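Uncharacterized conserved protein (Thermotoga maritima, PDB 2ZBV) probably acts on S-adenosyl-L-methionine as a member of the SAM hydrolase / SAM-dependent halogenase family, and binds adenosine. Local coordinates at residues Asp92-Val98 / Tyr155-Met160; Glu173-Val177 / Ser252-Gly256; Ile78-Asn84 / Tyr103-Arg109. All coordinates share one frame; numbering follows the deposited sequence.

Overall arrangement
Contacts 1 and 3 lie in the N-terminal part with its six-stranded mixed sheet, contact 2 in the C-terminal part with its own sheet. Contact 3 pairs strands 77-82 and 105-110 at one edge of the first sheet. Contact 1 joins the turn before helix 97-103, and its first residues, to the loop 155-160. The segments of contacts 1 and 3 alternate along the chain, with centres about 13 Å apart, and they touch where Tyr155 packs on Val105 and Ile108. Contact 2 comes later, its centre about 19 Å and about 28 Å from those of contacts 1 and 3. Loop 155-160 thus packs against the strands of contact 3 through Tyr155, and strand 164-166 follows it.

Contact 1: residues Asp92-Val98 / Tyr155-Met160; sequences DNGVLTV and YEVLKM
Thr97 and Leu158 form the tight part of this contact. Thr97 OG1 accepts the backbone N-H of Leu158 at 2.9 Å, with an angle of 163° at the hydrogen. The same hydroxyl donates to Gly94 O at 2.6 Å, so both its roles are used. CG2 of Thr97 lies anti to its own N (chi1 of OG1 -68°), which leaves OG1 beside that N and facing the loop. Gly94 O also accepts from Thr97 N, closing a type I turn from Gly94 to Thr97. Leu158 lies against this turn, its CG 3.4 Å from Gly94 O. A CB on Gly94 would run into Leu158 CG. Asp92 makes the second grip. Its OD1 takes the N-H of Glu156 at 2.8 Å, on the syn side of the carboxylate. A water bridges Asp92 OD1, Gly94 N and Glu156 O.

The other side is looser. The Glu156 chain bends at chi2, and its carboxylate makes no bond to Asp92-Val98, although CG rests 3.4 Å from Asp92 O. Val157 is exposed and reaches Thr97 CG2 with CG1 alone. Selenomethionine Met160 is poorly ordered, and its SE makes only distant contacts, 4.3 Å from Thr97 CG2 and 4.5 Å from Val98 CG2. A second water links Thr97 O to Tyr155 OH, in the plane of the ring at its edge.

Asn93 ND2 bonds to Val67 O, close to Asp68 of the adenosine site. Leu96, at the N-cap of helix 97-103, packs on Leu50 of helix 43-54 and Phe88 of strand 87-91. Tyr155 lies against strands 77-82 and 105-110.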
loop_
_atom_site.group_PDB
_atom_site.type_symbol
_atom_site.label_atom_id
_atom_site.label_comp_id
_atom_site.label_asym_id
_atom_site.label_seq_id
_atom_site.Cartn_x
_atom_site.Cartn_y
_atom_site.Cartn_z
ATOM N N ASP A 92 -20.140 -5.591 15.458
ATOM C CA ASP A 92 -21.566 -5.560 15.147
ATOM C C ASP A 92 -22.026 -4.104 14.989
ATOM O O ASP A 92 -22.828 -3.609 15.781
ATOM C CB ASP A 92 -22.350 -6.258 16.274
ATOM C CG ASP A 92 -23.849 -6.260 16.035
ATOM O OD1 ASP A 92 -24.272 -6.483 14.879
ATOM O OD2 ASP A 92 -24.607 -6.048 17.005
ATOM N N ASN A 93 -21.517 -3.420 13.966
ATOM C CA ASN A 93 -21.877 -2.021 13.738
ATOM C C ASN A 93 -22.516 -1.755 12.381
ATOM O O ASN A 93 -22.647 -0.602 11.971
ATOM C CB ASN A 93 -20.643 -1.128 13.888
ATOM C CG ASN A 93 -19.557 -1.465 12.876
ATOM O OD1 ASN A 93 -19.785 -2.234 11.936
ATOM N ND2 ASN A 93 -18.374 -0.892 13.065
ATOM N N GLY A 94 -22.903 -2.814 11.676
ATOM C CA GLY A 94 -23.531 -2.631 10.381
ATOM C C GLY A 94 -22.614 -2.802 9.178
ATOM O O GLY A 94 -23.089 -2.787 8.043
ATOM N N VAL A 95 -21.311 -2.966 9.401
ATOM C CA VAL A 95 -20.392 -3.135 8.276
ATOM C C VAL A 95 -20.714 -4.387 7.438
ATOM O O VAL A 95 -20.436 -4.430 6.235
ATOM C CB VAL A 95 -18.900 -3.158 8.747
ATOM C CG1 VAL A 95 -18.589 -4.423 9.567
ATOM C CG2 VAL A 95 -17.981 -3.058 7.534
ATOM N N LEU A 96 -21.330 -5.394 8.059
ATOM C CA LEU A 96 -21.685 -6.626 7.346
ATOM C C LEU A 96 -23.084 -6.580 6.740
ATOM O O LEU A 96 -23.606 -7.605 6.297
ATOM C CB LEU A 96 -21.590 -7.835 8.283
ATOM C CG LEU A 96 -20.216 -8.103 8.906
ATOM C CD1 LEU A 96 -20.270 -9.361 9.765
ATOM C CD2 LEU A 96 -19.170 -8.238 7.798
ATOM N N THR A 97 -23.681 -5.392 6.713
ATOM C CA THR A 97 -25.028 -5.213 6.179
ATOM C C THR A 97 -25.243 -5.725 4.755
ATOM O O THR A 97 -26.200 -6.468 4.499
ATOM C CB THR A 97 -25.448 -3.728 6.211
ATOM O OG1 THR A 97 -25.616 -3.306 7.566
ATOM C CG2 THR A 97 -26.757 -3.518 5.462
ATOM N N VAL A 98 -24.362 -5.338 3.832
ATOM C CA VAL A 98 -24.514 -5.744 2.439
ATOM C C VAL A 98 -24.319 -7.243 2.191
ATOM O O VAL A 98 -25.139 -7.860 1.515
ATOM C CB VAL A 98 -23.579 -4.925 1.506
ATOM C CG1 VAL A 98 -23.943 -5.193 0.042
ATOM C CG2 VAL A 98 -23.710 -3.424 1.810
ATOM N N TYR A 155 -28.497 -8.754 14.287
ATOM C CA TYR A 155 -27.265 -8.011 14.089
ATOM C C TYR A 155 -27.668 -6.601 13.683
ATOM O O TYR A 155 -28.754 -6.401 13.148
ATOM C CB TYR A 155 -26.440 -8.687 12.991
ATOM C CG TYR A 155 -27.119 -8.713 11.638
ATOM C CD1 TYR A 155 -26.923 -7.682 10.727
ATOM C CD2 TYR A 155 -27.969 -9.760 11.274
ATOM C CE1 TYR A 155 -27.548 -7.683 9.487
ATOM C CE2 TYR A 155 -28.605 -9.771 10.026
ATOM C CZ TYR A 155 -28.385 -8.724 9.141
ATOM O OH TYR A 155 -28.986 -8.702 7.903
ATOM N N GLU A 156 -26.812 -5.621 13.958
ATOM C CA GLU A 156 -27.113 -4.237 13.605
ATOM C C GLU A 156 -27.127 -4.081 12.092
ATOM O O GLU A 156 -26.272 -4.620 11.396
ATOM C CB GLU A 156 -26.078 -3.286 14.212
ATOM C CG GLU A 156 -26.165 -3.145 15.728
ATOM C CD GLU A 156 -27.477 -2.522 16.182
ATOM O OE1 GLU A 156 -27.773 -1.385 15.760
ATOM O OE2 GLU A 156 -28.215 -3.168 16.959
ATOM N N VAL A 157 -28.103 -3.338 11.588
ATOM C CA VAL A 157 -28.232 -3.122 10.155
ATOM C C VAL A 157 -28.164 -1.643 9.806
ATOM O O VAL A 157 -28.744 -0.812 10.497
ATOM C CB VAL A 157 -29.572 -3.685 9.632
ATOM C CG1 VAL A 157 -29.727 -3.377 8.153
ATOM C CG2 VAL A 157 -29.631 -5.191 9.871
ATOM N N LEU A 158 -27.445 -1.327 8.733
ATOM C CA LEU A 158 -27.323 0.047 8.268
ATOM C C LEU A 158 -28.576 0.411 7.487
ATOM O O LEU A 158 -28.946 -0.282 6.536
ATOM C CB LEU A 158 -26.111 0.204 7.344
ATOM C CG LEU A 158 -24.715 0.197 7.964
ATOM C CD1 LEU A 158 -23.674 0.379 6.863
ATOM C CD2 LEU A 158 -24.608 1.320 8.988
ATOM N N LYS A 159 -29.235 1.491 7.884
ATOM C CA LYS A 159 -30.433 1.918 7.181
ATOM C C LYS A 159 -30.041 2.394 5.790
ATOM O O LYS A 159 -29.276 3.346 5.646
ATOM C CB LYS A 159 -31.135 3.047 7.945
ATOM C CG LYS A 159 -31.807 2.595 9.235
ATOM C CD LYS A 159 -32.498 3.753 9.941
ATOM C CE LYS A 159 -33.184 3.285 11.216
ATOM N NZ LYS A 159 -32.221 2.630 12.146
HETATM N N MSE A 160 -30.555 1.719 4.767
HETATM C CA MSE A 160 -30.253 2.087 3.390
HETATM C C MSE A 160 -31.511 2.098 2.543
HETATM O O MSE A 160 -32.330 1.185 2.626
HETATM C CB MSE A 160 -29.278 1.095 2.763
HETATM C CG MSE A 160 -28.040 0.803 3.571
HETATM SE SE MSE A 160 -26.866 -0.347 2.558
HETATM C CE MSE A 160 -25.250 0.725 2.651
HETATM O O HOH W 1 -23.862 -5.407 12.331
HETATM O O HOH W 2 -28.293 -6.623 6.160
#

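Contact 2: residues Glu173-Val177 / Ser252-Gly256; sequences EVAIV and SVKEG
A classic beta bulge in strand 169-177, where Ala175 and Ile176 both face Ser184, meets the loop that follows helix 247-251. That helix ends in a Schellman motif with Ser252 as C-prime. Beyond it, Gly256 N donates to Val174 O at 2.9 Å, with an angle of 164° at the hydrogen. The second bond ends on a side chain. Glu255 OE2 accepts the N-H of Val177 at 3.0 Å, on the anti side and 29° out of the carboxylate plane. Glu255 CG is anti to its carbonyl carbon (chi1 -76°) and the chain beyond is extended, which carries the carboxylate past Ala175 O to that N-H.

Val174 points into the loop. Its CG2 meets Val253 CG2 at 3.5 Å, tighter than usual for two methyls. Its CG1 lies over Glu255 CA at 3.7 Å, and its CB sits 3.6 Å from Lys254 O. Val177 sets CG2 against Glu255 CG.

Lys45 NZ forms a long, weak ion pair with Glu255 OE2, while Glu39 OE1 lies close to Glu255 OE1. Val174 and Val253 both pack on Val183 of strand 183-185, while Ala175 and Ile176 rest on helix 43-54.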
loop_
_atom_site.group_PDB
_atom_site.type_symbol
_atom_site.label_atom_id
_atom_site.label_comp_id
_atom_site.label_asym_id
_atom_site.label_seq_id
_atom_site.Cartn_x
_atom_site.Cartn_y
_atom_site.Cartn_z
ATOM N N GLU A 173 -27.844 5.708 -4.977
ATOM C CA GLU A 173 -26.840 6.546 -4.333
ATOM C C GLU A 173 -25.450 6.150 -4.801
ATOM O O GLU A 173 -25.246 5.036 -5.273
ATOM C CB GLU A 173 -26.907 6.368 -2.815
ATOM C CG GLU A 173 -28.294 6.549 -2.224
ATOM C CD GLU A 173 -28.487 5.746 -0.952
ATOM O OE1 GLU A 173 -27.773 6.010 0.037
ATOM O OE2 GLU A 173 -29.351 4.844 -0.951
ATOM N N VAL A 174 -24.503 7.073 -4.659
ATOM C CA VAL A 174 -23.111 6.824 -5.016
ATOM C C VAL A 174 -22.542 5.963 -3.890
ATOM O O VAL A 174 -22.544 6.367 -2.723
ATOM C CB VAL A 174 -22.303 8.139 -5.093
ATOM C CG1 VAL A 174 -20.821 7.834 -5.294
ATOM C CG2 VAL A 174 -22.823 9.008 -6.235
ATOM N N ALA A 175 -22.063 4.777 -4.240
ATOM C CA ALA A 175 -21.509 3.863 -3.251
ATOM C C ALA A 175 -19.994 3.992 -3.099
ATOM O O ALA A 175 -19.464 3.975 -1.979
ATOM C CB ALA A 175 -21.865 2.430 -3.626
ATOM N N ILE A 176 -19.301 4.125 -4.226
ATOM C CA ILE A 176 -17.846 4.211 -4.213
ATOM C C ILE A 176 -17.282 5.059 -5.342
ATOM O O ILE A 176 -17.732 4.960 -6.484
ATOM C CB ILE A 176 -17.211 2.812 -4.373
ATOM C CG1 ILE A 176 -17.691 1.878 -3.260
ATOM C CG2 ILE A 176 -15.684 2.928 -4.386
ATOM C CD1 ILE A 176 -17.305 0.434 -3.477
ATOM N N VAL A 177 -16.304 5.894 -5.009
ATOM C CA VAL A 177 -15.600 6.705 -6.004
ATOM C C VAL A 177 -14.198 6.095 -5.969
ATOM O O VAL A 177 -13.540 6.135 -4.922
ATOM C CB VAL A 177 -15.510 8.199 -5.597
ATOM C CG1 VAL A 177 -14.570 8.948 -6.548
ATOM C CG2 VAL A 177 -16.899 8.842 -5.632
ATOM N N SER A 252 -19.277 16.400 -9.955
ATOM C CA SER A 252 -19.135 17.113 -8.694
ATOM C C SER A 252 -19.933 16.350 -7.645
ATOM O O SER A 252 -20.783 16.915 -6.953
ATOM C CB SER A 252 -19.663 18.544 -8.828
ATOM O OG SER A 252 -19.452 19.269 -7.630
ATOM N N VAL A 253 -19.652 15.055 -7.537
ATOM C CA VAL A 253 -20.349 14.199 -6.595
ATOM C C VAL A 253 -19.400 13.480 -5.652
ATOM O O VAL A 253 -18.211 13.335 -5.935
ATOM C CB VAL A 253 -21.196 13.138 -7.341
ATOM C CG1 VAL A 253 -20.289 12.181 -8.105
ATOM C CG2 VAL A 253 -22.053 12.377 -6.362
ATOM N N LYS A 254 -19.939 13.034 -4.524
ATOM C CA LYS A 254 -19.170 12.307 -3.526
ATOM C C LYS A 254 -20.006 11.126 -3.062
ATOM O O LYS A 254 -21.204 11.059 -3.330
ATOM C CB LYS A 254 -18.848 13.214 -2.332
ATOM C CG LYS A 254 -20.081 13.827 -1.679
ATOM C CD LYS A 254 -19.710 14.766 -0.536
ATOM C CE LYS A 254 -20.943 15.450 0.051
ATOM N NZ LYS A 254 -21.634 16.329 -0.940
ATOM N N GLU A 255 -19.369 10.195 -2.368
ATOM C CA GLU A 255 -20.059 9.023 -1.862
ATOM C C GLU A 255 -21.225 9.409 -0.956
ATOM O O GLU A 255 -21.109 10.307 -0.126
ATOM C CB GLU A 255 -19.068 8.137 -1.114
ATOM C CG GLU A 255 -18.172 7.350 -2.053
ATOM C CD GLU A 255 -16.887 6.883 -1.399
ATOM O OE1 GLU A 255 -16.900 6.640 -0.173
ATOM O OE2 GLU A 255 -15.870 6.742 -2.114
ATOM N N GLY A 256 -22.351 8.730 -1.135
ATOM C CA GLY A 256 -23.527 9.013 -0.332
ATOM C C GLY A 256 -24.549 9.869 -1.059
ATOM O O GLY A 256 -25.742 9.811 -0.757
#

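Contact 3: residues Ile78-Asn84 / Tyr103-Arg109; sequences IVMKTKN and YGVAEIR
Asn84 lays its amide over one face of the Tyr103 ring. The two planes are 24° apart, and Asn84 ND2 sits 3.4 Å above the plane of the Tyr103 ring, over its centre. Asn84 CG stands between its backbone N and carbonyl carbon (chi1 65°), a position that brings the amide over the ring. Asn84 ND2 bonds to Gln86 OE1, which helps to fix the amide's rotation. Thr82 CB meets Tyr103 CB at 3.7 Å. At the far end of the ring Tyr103 OH bonds to Ser54 OG. Replacing Tyr103 by an alanine would probably leave the Asn84 amide without the surface it stacks on and Ser54 without its hydroxyl partner.

Next to this stack, Lys83 runs extended along Gly104, and its CE reaches 3.4 Å from Val105 O. Its backbone N bonds to Gly104 O.

Further along, the selenomethionine Met80 crosses Val105 at about a right angle. Its chain bends at chi3 (-86°), and CE lies 3.9 Å from Val105 CG2. Ile108 is on the same face. Val79, Lys81, Glu107 and Arg109 are on the other. There Arg109 NE forms a salt bridge with Glu107 OE2 at 2.6 Å; the carboxylate oxygen lies in the guanidinium plane, but the nitrogen approaches from above the carboxylate plane.

Val79 and Arg109 exchange two backbone bonds. Lys81 N donates to Glu107 O. Lys81 O receives both Ala106 N at 2.8 Å and Glu107 N at 3.2 Å. Ala106 and Glu107 thus both face Lys81, a classic beta bulge in an antiparallel pair, here at the edge of the N-terminal mixed sheet, where strand 105-110 is outermost within the chain.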
loop_
_atom_site.group_PDB
_atom_site.type_symbol
_atom_site.label_atom_id
_atom_site.label_comp_id
_atom_site.label_asym_id
_atom_site.label_seq_id
_atom_site.Cartn_x
_atom_site.Cartn_y
_atom_site.Cartn_z
ATOM N N ILE A 78 -18.531 -9.868 16.600
ATOM C CA ILE A 78 -19.194 -11.042 16.042
ATOM C C ILE A 78 -18.485 -11.739 14.889
ATOM O O ILE A 78 -17.503 -11.239 14.338
ATOM C CB ILE A 78 -20.610 -10.670 15.521
ATOM C CG1 ILE A 78 -20.485 -9.645 14.388
ATOM C CG2 ILE A 78 -21.459 -10.077 16.636
ATOM C CD1 ILE A 78 -21.794 -9.351 13.675
ATOM N N VAL A 79 -19.006 -12.916 14.543
ATOM C CA VAL A 79 -18.514 -13.714 13.421
ATOM C C VAL A 79 -19.782 -14.189 12.716
ATOM O O VAL A 79 -20.629 -14.850 13.322
ATOM C CB VAL A 79 -17.696 -14.957 13.857
ATOM C CG1 VAL A 79 -17.345 -15.780 12.630
ATOM C CG2 VAL A 79 -16.417 -14.543 14.571
HETATM N N MSE A 80 -19.915 -13.835 11.441
HETATM C CA MSE A 80 -21.092 -14.202 10.661
HETATM C C MSE A 80 -20.749 -15.206 9.571
HETATM O O MSE A 80 -19.653 -15.177 8.995
HETATM C CB MSE A 80 -21.713 -12.944 10.028
HETATM C CG MSE A 80 -22.947 -13.194 9.150
HETATM SE SE MSE A 80 -23.449 -11.672 8.064
HETATM C CE MSE A 80 -24.549 -10.753 9.329
ATOM N N LYS A 81 -21.682 -16.117 9.318
ATOM C CA LYS A 81 -21.515 -17.112 8.269
ATOM C C LYS A 81 -22.653 -16.853 7.296
ATOM O O LYS A 81 -23.826 -16.850 7.681
ATOM C CB LYS A 81 -21.620 -18.532 8.819
ATOM C CG LYS A 81 -21.390 -19.611 7.767
ATOM C CD LYS A 81 -21.707 -20.998 8.313
ATOM C CE LYS A 81 -21.643 -22.057 7.219
ATOM N NZ LYS A 81 -22.188 -23.374 7.694
ATOM N N THR A 82 -22.305 -16.600 6.042
ATOM C CA THR A 82 -23.307 -16.331 5.027
ATOM C C THR A 82 -23.650 -17.620 4.297
ATOM O O THR A 82 -22.856 -18.563 4.271
ATOM C CB THR A 82 -22.813 -15.249 4.039
ATOM O OG1 THR A 82 -21.465 -15.524 3.654
ATOM C CG2 THR A 82 -22.875 -13.886 4.693
ATOM N N LYS A 83 -24.833 -17.658 3.700
ATOM C CA LYS A 83 -25.279 -18.865 3.014
ATOM C C LYS A 83 -24.464 -19.289 1.800
ATOM O O LYS A 83 -24.744 -20.324 1.202
ATOM C CB LYS A 83 -26.756 -18.731 2.659
ATOM C CG LYS A 83 -27.630 -18.673 3.901
ATOM C CD LYS A 83 -29.095 -18.482 3.577
ATOM C CE LYS A 83 -29.929 -18.550 4.846
ATOM N NZ LYS A 83 -31.365 -18.284 4.588
ATOM N N ASN A 84 -23.452 -18.501 1.444
ATOM C CA ASN A 84 -22.594 -18.845 0.314
ATOM C C ASN A 84 -21.295 -19.422 0.867
ATOM O O ASN A 84 -20.291 -19.534 0.164
ATOM C CB ASN A 84 -22.320 -17.610 -0.563
ATOM C CG ASN A 84 -21.532 -16.541 0.163
ATOM O OD1 ASN A 84 -21.760 -16.293 1.343
ATOM N ND2 ASN A 84 -20.608 -15.892 -0.544
ATOM N N TYR A 103 -26.123 -12.241 0.441
ATOM C CA TYR A 103 -25.875 -13.675 0.518
ATOM C C TYR A 103 -26.810 -14.434 1.454
ATOM O O TYR A 103 -26.931 -15.651 1.354
ATOM C CB TYR A 103 -24.435 -13.952 0.971
ATOM C CG TYR A 103 -23.332 -13.383 0.101
ATOM C CD1 TYR A 103 -23.386 -13.477 -1.294
ATOM C CD2 TYR A 103 -22.189 -12.828 0.677
ATOM C CE1 TYR A 103 -22.321 -13.036 -2.087
ATOM C CE2 TYR A 103 -21.119 -12.383 -0.106
ATOM C CZ TYR A 103 -21.190 -12.496 -1.484
ATOM O OH TYR A 103 -20.108 -12.123 -2.250
ATOM N N GLY A 104 -27.452 -13.725 2.374
ATOM C CA GLY A 104 -28.316 -14.392 3.330
ATOM C C GLY A 104 -27.473 -14.828 4.520
ATOM O O GLY A 104 -26.325 -15.239 4.359
ATOM N N VAL A 105 -28.043 -14.746 5.717
ATOM C CA VAL A 105 -27.327 -15.106 6.935
ATOM C C VAL A 105 -27.600 -16.542 7.365
ATOM O O VAL A 105 -28.746 -16.926 7.592
ATOM C CB VAL A 105 -27.719 -14.167 8.095
ATOM C CG1 VAL A 105 -26.918 -14.515 9.340
ATOM C CG2 VAL A 105 -27.486 -12.717 7.685
ATOM N N ALA A 106 -26.537 -17.330 7.489
ATOM C CA ALA A 106 -26.673 -18.718 7.899
ATOM C C ALA A 106 -26.545 -18.854 9.416
ATOM O O ALA A 106 -27.277 -19.617 10.046
ATOM C CB ALA A 106 -25.614 -19.570 7.205
ATOM N N GLU A 107 -25.627 -18.095 10.002
ATOM C CA GLU A 107 -25.395 -18.170 11.439
ATOM C C GLU A 107 -24.544 -17.006 11.927
ATOM O O GLU A 107 -23.643 -16.558 11.217
ATOM C CB GLU A 107 -24.680 -19.480 11.754
ATOM C CG GLU A 107 -24.363 -19.730 13.208
ATOM C CD GLU A 107 -23.621 -21.043 13.399
ATOM O OE1 GLU A 107 -24.065 -22.062 12.825
ATOM O OE2 GLU A 107 -22.601 -21.065 14.117
ATOM N N ILE A 108 -24.834 -16.532 13.139
ATOM C CA ILE A 108 -24.084 -15.438 13.751
ATOM C C ILE A 108 -23.655 -15.843 15.166
ATOM O O ILE A 108 -24.467 -16.330 15.956
ATOM C CB ILE A 108 -24.924 -14.158 13.881
ATOM C CG1 ILE A 108 -25.598 -13.817 12.555
ATOM C CG2 ILE A 108 -24.027 -13.003 14.307
ATOM C CD1 ILE A 108 -26.581 -12.660 12.671
ATOM N N ARG A 109 -22.380 -15.631 15.473
ATOM C CA ARG A 109 -21.818 -15.962 16.781
ATOM C C ARG A 109 -21.213 -14.719 17.424
ATOM O O ARG A 109 -20.673 -13.853 16.731
ATOM C CB ARG A 109 -20.688 -16.983 16.631
ATOM C CG ARG A 109 -21.092 -18.312 16.049
ATOM C CD ARG A 109 -21.616 -19.205 17.134
ATOM N NE ARG A 109 -22.237 -20.401 16.590
ATOM C CZ ARG A 109 -22.762 -21.365 17.336
ATOM N NH1 ARG A 109 -22.729 -21.266 18.657
ATOM N NH2 ARG A 109 -23.339 -22.409 16.761
HETATM O O HOH W 3 -19.681 -15.218 -3.360
#